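PDB 3EZF: ParA from Salmonella enterica subsp. enterica serovar Newport str. SL317, which probably acts as an ATPase in DNA partition and, when bound to ADP, as a DNA-binding regulator of transcription. Local coordinates for residues A[48-53]-A[58-63]; A[87-92]-A[141-146]; A[234-239]-A[267-272]; A[258-263]-A[295-300]; A[318-321]-A[326-329]. All coordinates share one frame; numbering follows the deposited sequence.

In the fold
The five contacts follow one another along the chain, except that interactions 3 and 4 interleave their segments. Interactions 1 and 2 touch, their centres about 12 Å apart: the first joins helices 46-50 and 57-69 inside the winged-helix part, and the second ties helix 89-98 to the loop before strand 149-153 of the nucleotide-binding domain. Interactions 3 and 4 also touch, through Leu267 against Met297 and Leu298, on the other side of the chain's centre, their centres about 40 and 48 Å from that of interaction 1. Interaction 5 stands apart, beyond edge strand 312-317. Interaction 2, together with Pro53 against Asp141, joins the winged-helix part to the P-loop part.

Interaction 1 of 5, residues A[48-53]-A[58-63]; sequences AVAKLP and RIVDQA. Unlike the reference sequence in segment 58-63: Asp61 (reference Glu). With SO4 (sulfate ion), chain H.
Val60 drives its CG2 methyl between Val49 and Ala50, and this single branch makes every close contact between the two segments. It lies 3.8 Å from CG1 of Val49 and 4.0 Å from the backbone N of Ala50, so it rests on both a side chain and the main chain of the last turn of helix 46-50. CG1 of Val49 is turned anti to its own backbone N (chi1 -171°), the position from which it meets Val60. The two valines are buried, and Val49 also packs on Val92 of helix 89-98.

The far side of helix 57-69 is polar and open. Arg58 points away from Val49, its chain folded twice, and its NH2 donates to OE1 of Gln62 at 3.0 Å from above the amide plane. NH1 and NH2 grip a sulfate through O4, 2.7 Å from NH1, and O1, 3.2 Å from NH2, while CD1 of Ile59 lies over the rim of one guanidinium face. Arg99 binds the same anion. Two successive helices packed through such an apolar contact fit the helix-turn-helix of this domain; the sulfate, probably from the crystallisation liquor, may mark a site for a DNA phosphate.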
# COMPACT_ATOMS: atom_id res chain seq x y z
N ALA A 48 19.52 29.47 22.20
CA ALA A 48 18.42 28.74 21.61
C ALA A 48 17.46 28.30 22.71
O ALA A 48 16.26 28.53 22.62
CB ALA A 48 18.94 27.54 20.85
N VAL A 49 17.99 27.67 23.76
CA VAL A 49 17.15 27.21 24.87
C VAL A 49 16.41 28.39 25.51
O VAL A 49 15.28 28.24 25.99
CB VAL A 49 17.98 26.49 25.97
CG1 VAL A 49 17.05 25.83 26.99
CG2 VAL A 49 18.90 25.46 25.34
N ALA A 50 17.05 29.55 25.50
CA ALA A 50 16.47 30.76 26.07
C ALA A 50 15.25 31.16 25.26
O ALA A 50 14.24 31.60 25.82
CB ALA A 50 17.49 31.88 26.09
N LYS A 51 15.32 30.99 23.94
CA LYS A 51 14.19 31.33 23.09
C LYS A 51 13.02 30.37 23.27
O LYS A 51 11.96 30.57 22.67
CB LYS A 51 14.60 31.35 21.63
CG LYS A 51 15.76 32.27 21.32
CD LYS A 51 15.89 32.55 19.83
CE LYS A 51 15.44 33.98 19.52
NZ LYS A 51 15.69 34.37 18.10
N LEU A 52 13.19 29.33 24.07
CA LEU A 52 12.12 28.36 24.30
C LEU A 52 11.11 28.85 25.33
O LEU A 52 11.43 29.66 26.19
CB LEU A 52 12.72 27.02 24.74
CG LEU A 52 12.84 25.93 23.66
CD1 LEU A 52 13.20 26.53 22.31
CD2 LEU A 52 13.88 24.90 24.11
N PRO A 53 9.86 28.36 25.24
CA PRO A 53 8.78 28.73 26.16
C PRO A 53 9.16 28.72 27.63
O PRO A 53 9.94 27.88 28.07
CB PRO A 53 7.70 27.70 25.85
CG PRO A 53 7.89 27.45 24.41
CD PRO A 53 9.40 27.33 24.30
N ARG A 58 18.31 34.41 31.27
CA ARG A 58 18.57 34.53 32.71
C ARG A 58 18.20 33.21 33.37
O ARG A 58 18.93 32.73 34.24
CB ARG A 58 17.75 35.68 33.31
CG ARG A 58 18.08 36.03 34.76
CD ARG A 58 17.31 35.17 35.76
NE ARG A 58 15.87 35.43 35.70
CZ ARG A 58 14.96 34.74 36.39
NH1 ARG A 58 13.67 35.04 36.28
NH2 ARG A 58 15.33 33.74 37.18
N ILE A 59 17.07 32.63 32.96
CA ILE A 59 16.59 31.36 33.52
C ILE A 59 17.63 30.26 33.25
O ILE A 59 18.08 29.58 34.17
CB ILE A 59 15.28 30.88 32.86
CG1 ILE A 59 14.23 32.00 32.87
CG2 ILE A 59 14.79 29.61 33.55
CD1 ILE A 59 13.60 32.25 34.19
N VAL A 60 17.97 30.09 31.98
CA VAL A 60 18.93 29.08 31.54
C VAL A 60 20.26 29.18 32.26
O VAL A 60 20.70 28.24 32.90
CB VAL A 60 19.17 29.20 30.02
CG1 VAL A 60 20.39 28.40 29.62
CG2 VAL A 60 17.93 28.72 29.27
N ASP A 61 20.90 30.34 32.14
CA ASP A 61 22.19 30.57 32.77
C ASP A 61 22.15 30.28 34.27
O ASP A 61 23.15 29.87 34.87
CB ASP A 61 22.61 32.02 32.53
CG ASP A 61 23.97 32.35 33.12
OD1 ASP A 61 24.15 32.20 34.35
OD2 ASP A 61 24.87 32.76 32.35
N GLN A 62 20.99 30.48 34.88
CA GLN A 62 20.81 30.25 36.30
C GLN A 62 20.52 28.79 36.53
O GLN A 62 20.98 28.20 37.50
CB GLN A 62 19.65 31.10 36.81
CG GLN A 62 19.50 31.12 38.31
CD GLN A 62 18.21 31.80 38.73
OE1 GLN A 62 17.95 32.95 38.36
NE2 GLN A 62 17.39 31.09 39.51
N ALA A 63 19.73 28.19 35.65
CA ALA A 63 19.39 26.77 35.75
C ALA A 63 20.68 25.96 35.64
O ALA A 63 20.94 25.09 36.47
CB ALA A 63 18.43 26.38 34.64
S SO4 H . 12.04 33.13 38.87
O1 SO4 H . 13.32 33.05 39.61
O2 SO4 H . 10.92 32.90 39.80
O3 SO4 H . 12.03 32.11 37.81
O4 SO4 H . 11.90 34.47 38.27

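Interaction 2 of 5, residues A[87-92]-A[141-146]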
# COMPACT_ATOMS: atom_id res chain seq x y z
N LEU A 87 23.36 21.69 24.63
CA LEU A 87 22.46 20.88 25.44
C LEU A 87 21.62 19.99 24.54
O LEU A 87 21.23 20.40 23.44
CB LEU A 87 21.53 21.76 26.29
CG LEU A 87 21.96 23.10 26.87
CD1 LEU A 87 20.91 23.53 27.87
CD2 LEU A 87 23.32 23.02 27.54
N THR A 88 21.33 18.78 25.02
CA THR A 88 20.52 17.82 24.28
C THR A 88 19.05 17.92 24.68
O THR A 88 18.71 18.57 25.66
CB THR A 88 20.93 16.40 24.59
OG1 THR A 88 20.68 16.14 25.99
CG2 THR A 88 22.40 16.20 24.28
N ILE A 89 18.20 17.24 23.93
CA ILE A 89 16.78 17.23 24.21
C ILE A 89 16.55 16.89 25.68
O ILE A 89 15.60 17.37 26.29
CB ILE A 89 16.02 16.18 23.34
CG1 ILE A 89 16.13 16.51 21.85
CG2 ILE A 89 14.55 16.12 23.76
CD1 ILE A 89 15.45 17.78 21.46
N GLN A 90 17.43 16.06 26.25
CA GLN A 90 17.28 15.67 27.66
C GLN A 90 17.74 16.76 28.59
O GLN A 90 17.12 16.99 29.63
CB GLN A 90 18.05 14.39 27.99
CG GLN A 90 17.17 13.16 28.23
CD GLN A 90 16.14 13.35 29.33
OE1 GLN A 90 15.01 12.88 29.21
NE2 GLN A 90 16.52 14.02 30.40
N ASN A 91 18.84 17.41 28.23
CA ASN A 91 19.37 18.52 29.02
C ASN A 91 18.27 19.58 29.17
O ASN A 91 17.98 20.03 30.29
CB ASN A 91 20.60 19.12 28.33
CG ASN A 91 21.76 18.14 28.25
OD1 ASN A 91 22.81 18.44 27.67
ND2 ASN A 91 21.57 16.96 28.82
N VAL A 92 17.67 19.96 28.04
CA VAL A 92 16.59 20.94 28.01
C VAL A 92 15.41 20.48 28.88
O VAL A 92 14.85 21.27 29.65
CB VAL A 92 16.07 21.16 26.57
CG1 VAL A 92 14.87 22.12 26.57
CG2 VAL A 92 17.20 21.71 25.71
N ASP A 141 8.38 24.14 21.30
CA ASP A 141 7.57 24.46 22.47
C ASP A 141 6.83 23.29 23.05
O ASP A 141 5.78 23.48 23.67
CB ASP A 141 6.54 25.54 22.16
CG ASP A 141 6.68 26.12 20.79
OD1 ASP A 141 7.82 26.52 20.45
OD2 ASP A 141 5.66 26.18 20.07
N LEU A 142 7.35 22.08 22.84
CA LEU A 142 6.68 20.91 23.38
C LEU A 142 7.62 20.10 24.23
O LEU A 142 7.18 19.21 24.94
CB LEU A 142 6.12 20.05 22.25
CG LEU A 142 4.65 20.20 21.82
CD1 LEU A 142 4.26 21.65 21.64
CD2 LEU A 142 4.44 19.44 20.51
N LEU A 143 8.91 20.42 24.15
CA LEU A 143 9.94 19.73 24.94
C LEU A 143 9.63 19.77 26.44
O LEU A 143 9.93 18.84 27.17
CB LEU A 143 11.32 20.33 24.70
CG LEU A 143 11.97 20.28 23.31
CD1 LEU A 143 13.35 20.90 23.38
CD2 LEU A 143 12.09 18.87 22.82
N ARG A 144 9.01 20.85 26.88
CA ARG A 144 8.64 21.01 28.27
C ARG A 144 7.65 19.94 28.71
O ARG A 144 7.35 19.82 29.90
CB ARG A 144 7.97 22.37 28.46
CG ARG A 144 6.89 22.61 27.43
CD ARG A 144 5.95 23.70 27.86
NE ARG A 144 5.25 23.31 29.08
CZ ARG A 144 4.29 24.03 29.65
NH1 ARG A 144 3.93 25.18 29.08
NH2 ARG A 144 3.71 23.59 30.76
N HIS A 145 7.13 19.19 27.75
CA HIS A 145 6.16 18.13 28.06
C HIS A 145 6.82 16.78 28.28
O HIS A 145 6.20 15.90 28.86
CB HIS A 145 5.13 18.00 26.93
CG HIS A 145 4.31 19.22 26.70
ND1 HIS A 145 3.54 19.80 27.69
CD2 HIS A 145 4.13 19.99 25.60
CE1 HIS A 145 2.93 20.87 27.21
NE2 HIS A 145 3.27 21.00 25.94
N ASP A 146 8.06 16.61 27.84
CA ASP A 146 8.76 15.34 28.01
C ASP A 146 7.81 14.26 27.52
O ASP A 146 7.60 13.26 28.20
CB ASP A 146 9.10 15.11 29.49
CG ASP A 146 10.23 14.11 29.69
OD1 ASP A 146 10.59 13.41 28.72
OD2 ASP A 146 10.75 14.02 30.82
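Leu143 overlaps Ile89 and Val92 with its two methyl branches, one for each residue, and so links the winged helix-turn-helix part to the P-loop domain. CD2 lies 3.8 Å from both CD1 and CG2 of Ile89, caught in the fork of that side chain. CD1 goes the other way and meets CG1 of Val92 at 3.7 Å. Leu143 crosses both side chains at about a right angle, its two methyls spanning Ile89 and Val92, one turn apart on helix 89-98. Its CG is set anti to its own carbonyl carbon (chi1 -63°), which carries both methyls toward the helix. Phe44 of strand 43-44 packs on all three residues and extends the apolar patch.

Toward Gln90 and Asp146 the contact becomes polar and looser. The ends of these two side chains approach each other only to 4.5 Å, between OE1 of Gln90 and OD1 of Asp146, and no hydrogen bond crosses the contact. The carboxylate of Asp146 is engaged instead by Lys103 and Arg137 in salt bridges, which would be expected to stabilise its negative charge.

The helix that receives Leu143 begins with a capping box. Thr88 stands at the N-cap, and the side chains of Thr88 and Asn91 are each bonded to the other's backbone amide. OG1 of Thr88 accepts from N of Asn91 at 3.2 Å, with an N-H...O angle of 163°. OD1 of Asn91 also accepts from N of Asn75. In return, N of Thr88 reaches OD1 of Asn91 at 3.1 Å, from well above the carbonyl plane.

Interaction 3 of 5, residues A[234-239]-A[267-272]; sequences EILRRN and LAASDL. Unlike the reference sequence in segment 234-239: Ile235 (reference Val), Arg238 (reference Lys), Asn239 (reference Lys).
The guanidinium of Arg237 meets Ala269 and Asp271 at its edge, and neither residue lies over a face. The carbonyl O of Ala269 sits in the plane of the group, 3.5 Å from NE and 4.0 Å from NH2 of Arg237. Near the same plane, OD2 of Asp271 approaches NH2 to 4.3 Å, an attraction between opposite charges that falls short of a salt bridge. Each charge has a closer partner: Arg237 pairs through NH1 with Asp242, and Asp271 through OD2 with Arg309. The two arginines come close together there, and the acids probably balance their charge.

Behind the polar end, the aliphatic base of Arg237 lies beside the methyl of Ala269, CB to CB 3.7 Å, though the exact fit is doubtful, before a bend at chi2 (-68°) redirects the chain along the loop. Leu236 flanks the same methyl, its CD1 4.3 Å from CB of Ala269. No hydrogen bond spans the two segments; the contact probably rests on apolar packing, with a longer-range charge attraction.

Residues 267-272 connect helix 261-267 to strand 272-277, completing a beta-alpha-beta crossover from strand 250-254. Helix 235-241 packs against this return loop, an arrangement that belongs to the parallel alpha/beta fold of P-loop NTPases.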
# COMPACT_ATOMS: atom_id res chain seq x y z
N GLU A 234 -11.35 -6.76 21.81
CA GLU A 234 -10.92 -6.03 22.98
C GLU A 234 -9.51 -6.45 23.38
O GLU A 234 -8.99 -5.99 24.39
CB GLU A 234 -11.85 -6.28 24.17
CG GLU A 234 -13.30 -5.91 23.93
CD GLU A 234 -14.18 -6.08 25.18
OE1 GLU A 234 -13.74 -6.75 26.14
OE2 GLU A 234 -15.30 -5.53 25.21
N ILE A 235 -8.90 -7.32 22.58
CA ILE A 235 -7.55 -7.79 22.89
C ILE A 235 -6.52 -6.67 22.93
O ILE A 235 -5.74 -6.58 23.87
CB ILE A 235 -7.04 -8.84 21.87
CG1 ILE A 235 -8.12 -9.88 21.58
CG2 ILE A 235 -5.81 -9.52 22.44
CD1 ILE A 235 -8.67 -10.57 22.81
N LEU A 236 -6.53 -5.80 21.91
CA LEU A 236 -5.58 -4.68 21.84
C LEU A 236 -5.57 -3.84 23.12
O LEU A 236 -4.52 -3.49 23.61
CB LEU A 236 -5.90 -3.77 20.63
CG LEU A 236 -4.80 -2.90 20.00
CD1 LEU A 236 -5.45 -1.75 19.27
CD2 LEU A 236 -3.85 -2.36 21.03
N ARG A 237 -6.74 -3.53 23.67
CA ARG A 237 -6.81 -2.71 24.87
C ARG A 237 -6.37 -3.49 26.10
O ARG A 237 -5.78 -2.93 27.01
CB ARG A 237 -8.24 -2.19 25.11
CG ARG A 237 -8.40 -0.66 25.25
CD ARG A 237 -7.79 -0.00 26.50
NE ARG A 237 -7.65 1.45 26.26
CZ ARG A 237 -7.33 2.37 27.17
NH1 ARG A 237 -7.12 2.05 28.44
NH2 ARG A 237 -7.23 3.64 26.80
N ARG A 238 -6.66 -4.78 26.13
CA ARG A 238 -6.32 -5.58 27.29
C ARG A 238 -4.93 -6.19 27.34
O ARG A 238 -4.32 -6.24 28.40
CB ARG A 238 -7.35 -6.70 27.45
CG ARG A 238 -7.58 -7.08 28.90
CD ARG A 238 -7.97 -8.54 29.05
NE ARG A 238 -6.85 -9.44 28.77
CZ ARG A 238 -6.60 -10.55 29.46
NH1 ARG A 238 -7.40 -10.89 30.47
NH2 ARG A 238 -5.55 -11.31 29.16
N ASN A 239 -4.41 -6.67 26.21
CA ASN A 239 -3.12 -7.34 26.21
C ASN A 239 -1.88 -6.50 25.89
O ASN A 239 -0.76 -6.98 26.05
CB ASN A 239 -3.19 -8.57 25.29
CG ASN A 239 -4.16 -9.62 25.80
OD1 ASN A 239 -4.44 -10.60 25.11
ND2 ASN A 239 -4.68 -9.42 27.00
N LEU A 267 -10.10 0.60 16.51
CA LEU A 267 -11.21 1.48 16.83
C LEU A 267 -11.74 1.22 18.23
O LEU A 267 -12.18 2.15 18.91
CB LEU A 267 -12.37 1.28 15.86
CG LEU A 267 -12.25 1.82 14.45
CD1 LEU A 267 -13.57 1.62 13.76
CD2 LEU A 267 -11.90 3.29 14.47
N ALA A 268 -11.71 -0.05 18.64
CA ALA A 268 -12.24 -0.46 19.94
C ALA A 268 -11.42 -0.06 21.18
O ALA A 268 -11.88 -0.26 22.30
CB ALA A 268 -12.48 -1.98 19.94
N ALA A 269 -10.23 0.50 20.98
CA ALA A 269 -9.38 0.85 22.11
C ALA A 269 -8.93 2.29 22.09
O ALA A 269 -8.29 2.75 23.04
CB ALA A 269 -8.16 -0.05 22.12
N SER A 270 -9.27 2.99 21.02
CA SER A 270 -8.88 4.38 20.84
C SER A 270 -9.95 5.38 21.25
O SER A 270 -11.15 5.11 21.14
CB SER A 270 -8.49 4.60 19.38
OG SER A 270 -7.67 3.54 18.92
N ASP A 271 -9.50 6.54 21.71
CA ASP A 271 -10.44 7.56 22.13
C ASP A 271 -10.46 8.75 21.19
O ASP A 271 -11.29 9.64 21.33
CB ASP A 271 -10.14 8.02 23.57
CG ASP A 271 -8.68 7.88 23.94
OD1 ASP A 271 -7.82 8.27 23.11
OD2 ASP A 271 -8.38 7.38 25.05
N LEU A 272 -9.56 8.74 20.21
CA LEU A 272 -9.48 9.83 19.24
C LEU A 272 -9.22 9.28 17.83
O LEU A 272 -8.28 8.52 17.60
CB LEU A 272 -8.35 10.80 19.66
CG LEU A 272 -8.13 12.18 19.01
CD1 LEU A 272 -6.77 12.23 18.34
CD2 LEU A 272 -9.22 12.49 18.00

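Interaction 4 of 5, residues A[258-263]-A[295-300]; sequences HLDPFL and PEMLEQ
The carboxylate of Asp260 faces the ends of Met297 and Gln300, using a different oxygen for each. OD2 lies 4.0 Å from SD of Met297, while OD1 is 4.1 Å from NE2 of Gln300 and almost as near, 4.2 Å, to OE1. At that distance NE2 is too far to bond OD1; the carboxylate and amide planes stand 75° apart. The two segments share no hydrogen bond, and the contact is one of light touching.

The next shell explains how these groups arrive. Met297 and Gln300 are one turn apart on helix 294-303, so both project from the side facing Asp260. In the methionine, chi1 and the fold at chi2 (-78°) bring the sulfur to the carboxylate. Gln300 instead extends beyond CG and lies across Asp260. Asp260 occupies the N-cap position of helix 261-267, yet its side chain makes no capping bond and is directed at the neighbouring helix. Leu267 packs on Met297 and Leu264 on Gln300, so helix 261-267 continues the contact beyond its first turn.

The second subunit closes on the same methionine: its Phe214 packs on Met297, and His258 meets His258 of the second subunit with their ring planes nearly parallel. The contact is therefore an intramolecular helix-helix seam at the edge of a dimer interface, joining helix 261-267, which leads into strand 272-277, to helix 294-303, which precedes strand 312-317, within the P-loop NTPase domain.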
# COMPACT_ATOMS: atom_id res chain seq x y z
N HIS A 258 -9.06 -2.57 4.40
CA HIS A 258 -9.72 -3.87 4.39
C HIS A 258 -9.67 -4.63 5.72
O HIS A 258 -10.69 -5.10 6.21
CB HIS A 258 -9.09 -4.71 3.30
CG HIS A 258 -7.75 -4.20 2.88
ND1 HIS A 258 -7.58 -3.03 2.17
CD2 HIS A 258 -6.51 -4.66 3.14
CE1 HIS A 258 -6.30 -2.80 2.01
NE2 HIS A 258 -5.62 -3.77 2.58
N LEU A 259 -8.46 -4.76 6.27
CA LEU A 259 -8.25 -5.46 7.54
C LEU A 259 -9.44 -5.22 8.46
O LEU A 259 -10.05 -4.14 8.44
CB LEU A 259 -6.98 -4.95 8.23
CG LEU A 259 -5.84 -5.94 8.47
CD1 LEU A 259 -6.35 -7.04 9.36
CD2 LEU A 259 -5.30 -6.50 7.16
N ASP A 260 -9.81 -6.22 9.25
CA ASP A 260 -10.93 -6.01 10.14
C ASP A 260 -10.52 -6.31 11.56
O ASP A 260 -10.42 -5.41 12.38
CB ASP A 260 -12.13 -6.88 9.75
CG ASP A 260 -13.33 -6.06 9.26
OD1 ASP A 260 -14.47 -6.59 9.33
OD2 ASP A 260 -13.13 -4.90 8.81
N PRO A 261 -10.22 -7.58 11.87
CA PRO A 261 -9.84 -7.79 13.26
C PRO A 261 -8.86 -6.74 13.79
O PRO A 261 -8.99 -6.31 14.93
CB PRO A 261 -9.28 -9.21 13.26
CG PRO A 261 -8.86 -9.43 11.83
CD PRO A 261 -9.95 -8.79 11.06
N PHE A 262 -7.90 -6.31 12.98
CA PHE A 262 -6.96 -5.30 13.46
C PHE A 262 -7.63 -3.93 13.51
O PHE A 262 -7.50 -3.22 14.51
CB PHE A 262 -5.71 -5.25 12.57
CG PHE A 262 -4.86 -6.50 12.62
CD1 PHE A 262 -3.78 -6.66 11.77
CD2 PHE A 262 -5.16 -7.53 13.52
CE1 PHE A 262 -3.00 -7.82 11.81
CE2 PHE A 262 -4.39 -8.69 13.56
CZ PHE A 262 -3.31 -8.83 12.70
N LEU A 263 -8.34 -3.57 12.44
CA LEU A 263 -9.07 -2.29 12.37
C LEU A 263 -10.04 -2.20 13.55
O LEU A 263 -10.06 -1.21 14.29
CB LEU A 263 -9.87 -2.21 11.08
CG LEU A 263 -10.03 -0.88 10.35
CD1 LEU A 263 -10.43 0.22 11.30
CD2 LEU A 263 -8.71 -0.55 9.68
N PRO A 295 -19.59 4.03 10.81
CA PRO A 295 -20.75 3.65 11.61
C PRO A 295 -20.93 2.14 11.65
O PRO A 295 -21.11 1.56 12.71
CB PRO A 295 -21.89 4.35 10.90
CG PRO A 295 -21.25 5.64 10.52
CD PRO A 295 -19.91 5.19 9.95
N GLU A 296 -20.87 1.50 10.49
CA GLU A 296 -21.02 0.06 10.43
C GLU A 296 -19.93 -0.62 11.26
O GLU A 296 -20.21 -1.53 12.05
CB GLU A 296 -20.97 -0.39 8.97
CG GLU A 296 -22.01 0.31 8.09
CD GLU A 296 -21.84 0.04 6.59
OE1 GLU A 296 -22.66 0.55 5.79
OE2 GLU A 296 -20.89 -0.69 6.22
N MET A 297 -18.69 -0.17 11.11
CA MET A 297 -17.57 -0.74 11.85
C MET A 297 -17.87 -0.64 13.33
O MET A 297 -17.83 -1.63 14.06
CB MET A 297 -16.27 0.03 11.55
CG MET A 297 -15.85 0.05 10.10
SD MET A 297 -15.10 -1.49 9.61
CE MET A 297 -16.28 -2.12 8.40
N LEU A 298 -18.17 0.58 13.78
CA LEU A 298 -18.47 0.83 15.19
C LEU A 298 -19.68 0.03 15.66
O LEU A 298 -19.85 -0.19 16.85
CB LEU A 298 -18.71 2.32 15.43
CG LEU A 298 -17.50 3.24 15.39
CD1 LEU A 298 -17.94 4.69 15.50
CD2 LEU A 298 -16.56 2.91 16.53
N GLU A 299 -20.51 -0.41 14.73
CA GLU A 299 -21.68 -1.19 15.11
C GLU A 299 -21.30 -2.63 15.44
O GLU A 299 -21.75 -3.17 16.45
CB GLU A 299 -22.75 -1.14 14.02
CG GLU A 299 -23.75 -0.01 14.20
CD GLU A 299 -24.94 -0.12 13.24
OE1 GLU A 299 -25.88 0.70 13.36
OE2 GLU A 299 -24.93 -1.03 12.38
N GLN A 300 -20.46 -3.24 14.61
CA GLN A 300 -20.03 -4.61 14.86
C GLN A 300 -19.48 -4.70 16.28
O GLN A 300 -19.73 -5.67 16.99
CB GLN A 300 -18.95 -5.04 13.88
CG GLN A 300 -19.36 -5.00 12.44
CD GLN A 300 -18.36 -5.70 11.55
OE1 GLN A 300 -18.42 -5.61 10.32
NE2 GLN A 300 -17.43 -6.42 12.17

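Interaction 5 of 5, residues A[318-321]-A[326-329]; sequences SKMT and HETS
His326, Met320 and Thr321 bury the most surface here, and each meets its partner in a different way. His326 uses the edge of its ring: ND1 donates to OG1 of Thr321 at 3.3 Å with an angle of 147°, a weak hydrogen bond and the only one between the segments. The hydroxyl lies near the ring plane, and the two side chains run alongside each other, pointing the same way. Thr321 can offer its oxygen because chi1 (38°) places OG1 between the backbone N and the carbonyl carbon, on the side of the imidazole. If the bond is as modelled, ND1 would carry a proton.

Met320 makes a separate approach by van der Waals contact: its CG lies beside the carbonyl O of His326 (3.4 Å). The chain then runs on, CG anti to the backbone N (chi1 168°), and a bend at chi3 turns the terminal CE onto Glu327, 4.0 Å from both CA and CG of that residue. The methyl is thus laid obliquely across the aliphatic part of the glutamate, whose extended chain takes the carboxylate beyond it. The carbonyl O of Thr321 adds a looser touch, 4.2 Å from CB of Glu327.

The contact lies at the surface. Residues 318-321 leave the end of strand 312-317, an outermost strand of the parallel sheet, and fold back on the first turns of helix 324-337. Ser329, farther along this helix, bonds to the carbonyl of Pro279, just before helix 281-291, while Ser318 and Lys319 touch the loop at Leu346 and Pro347.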
# COMPACT_ATOMS: atom_id res chain seq x y z
N SER A 318 -3.57 16.89 3.56
CA SER A 318 -2.15 16.53 3.56
C SER A 318 -1.37 17.09 2.36
O SER A 318 -1.53 16.64 1.23
CB SER A 318 -2.00 15.00 3.63
OG SER A 318 -0.79 14.62 4.27
N LYS A 319 -0.51 18.06 2.63
CA LYS A 319 0.32 18.72 1.63
C LYS A 319 -0.52 19.48 0.62
O LYS A 319 -0.01 19.89 -0.42
CB LYS A 319 1.22 17.71 0.90
CG LYS A 319 2.71 18.10 0.86
CD LYS A 319 2.94 19.51 0.32
CE LYS A 319 4.37 19.97 0.55
NZ LYS A 319 5.38 19.03 -0.03
N MET A 320 -1.80 19.67 0.93
CA MET A 320 -2.69 20.41 0.06
C MET A 320 -1.90 21.55 -0.58
O MET A 320 -1.31 22.37 0.13
CB MET A 320 -3.85 20.99 0.87
CG MET A 320 -4.68 22.02 0.12
SD MET A 320 -5.53 23.12 1.24
CE MET A 320 -5.55 24.69 0.32
N THR A 321 -1.87 21.59 -1.90
CA THR A 321 -1.13 22.62 -2.61
C THR A 321 -2.00 23.78 -3.09
O THR A 321 -3.19 23.87 -2.76
CB THR A 321 -0.40 22.03 -3.82
OG1 THR A 321 -1.23 21.03 -4.43
CG2 THR A 321 0.91 21.40 -3.40
N HIS A 326 -7.22 20.59 -5.64
CA HIS A 326 -6.66 20.25 -4.33
C HIS A 326 -7.05 21.25 -3.24
O HIS A 326 -7.09 20.92 -2.06
CB HIS A 326 -5.13 20.12 -4.43
CG HIS A 326 -4.67 19.05 -5.38
ND1 HIS A 326 -3.35 18.68 -5.50
CD2 HIS A 326 -5.36 18.30 -6.28
CE1 HIS A 326 -3.24 17.74 -6.43
NE2 HIS A 326 -4.45 17.49 -6.92
N GLU A 327 -7.35 22.49 -3.66
CA GLU A 327 -7.78 23.55 -2.75
C GLU A 327 -9.32 23.51 -2.71
O GLU A 327 -9.95 24.09 -1.82
CB GLU A 327 -7.28 24.91 -3.26
CG GLU A 327 -7.87 26.13 -2.56
CD GLU A 327 -7.29 27.45 -3.09
OE1 GLU A 327 -7.89 28.53 -2.84
OE2 GLU A 327 -6.22 27.42 -3.75
N THR A 328 -9.89 22.80 -3.68
CA THR A 328 -11.34 22.64 -3.82
C THR A 328 -11.85 21.50 -2.95
O THR A 328 -12.94 21.57 -2.38
CB THR A 328 -11.75 22.34 -5.29
OG1 THR A 328 -11.52 23.50 -6.10
CG2 THR A 328 -13.22 21.93 -5.38
N SER A 329 -11.06 20.44 -2.87
CA SER A 329 -11.44 19.29 -2.05
C SER A 329 -11.15 19.68 -0.61
O SER A 329 -11.56 19.00 0.33
CB SER A 329 -10.65 18.03 -2.46
OG SER A 329 -9.26 18.15 -2.22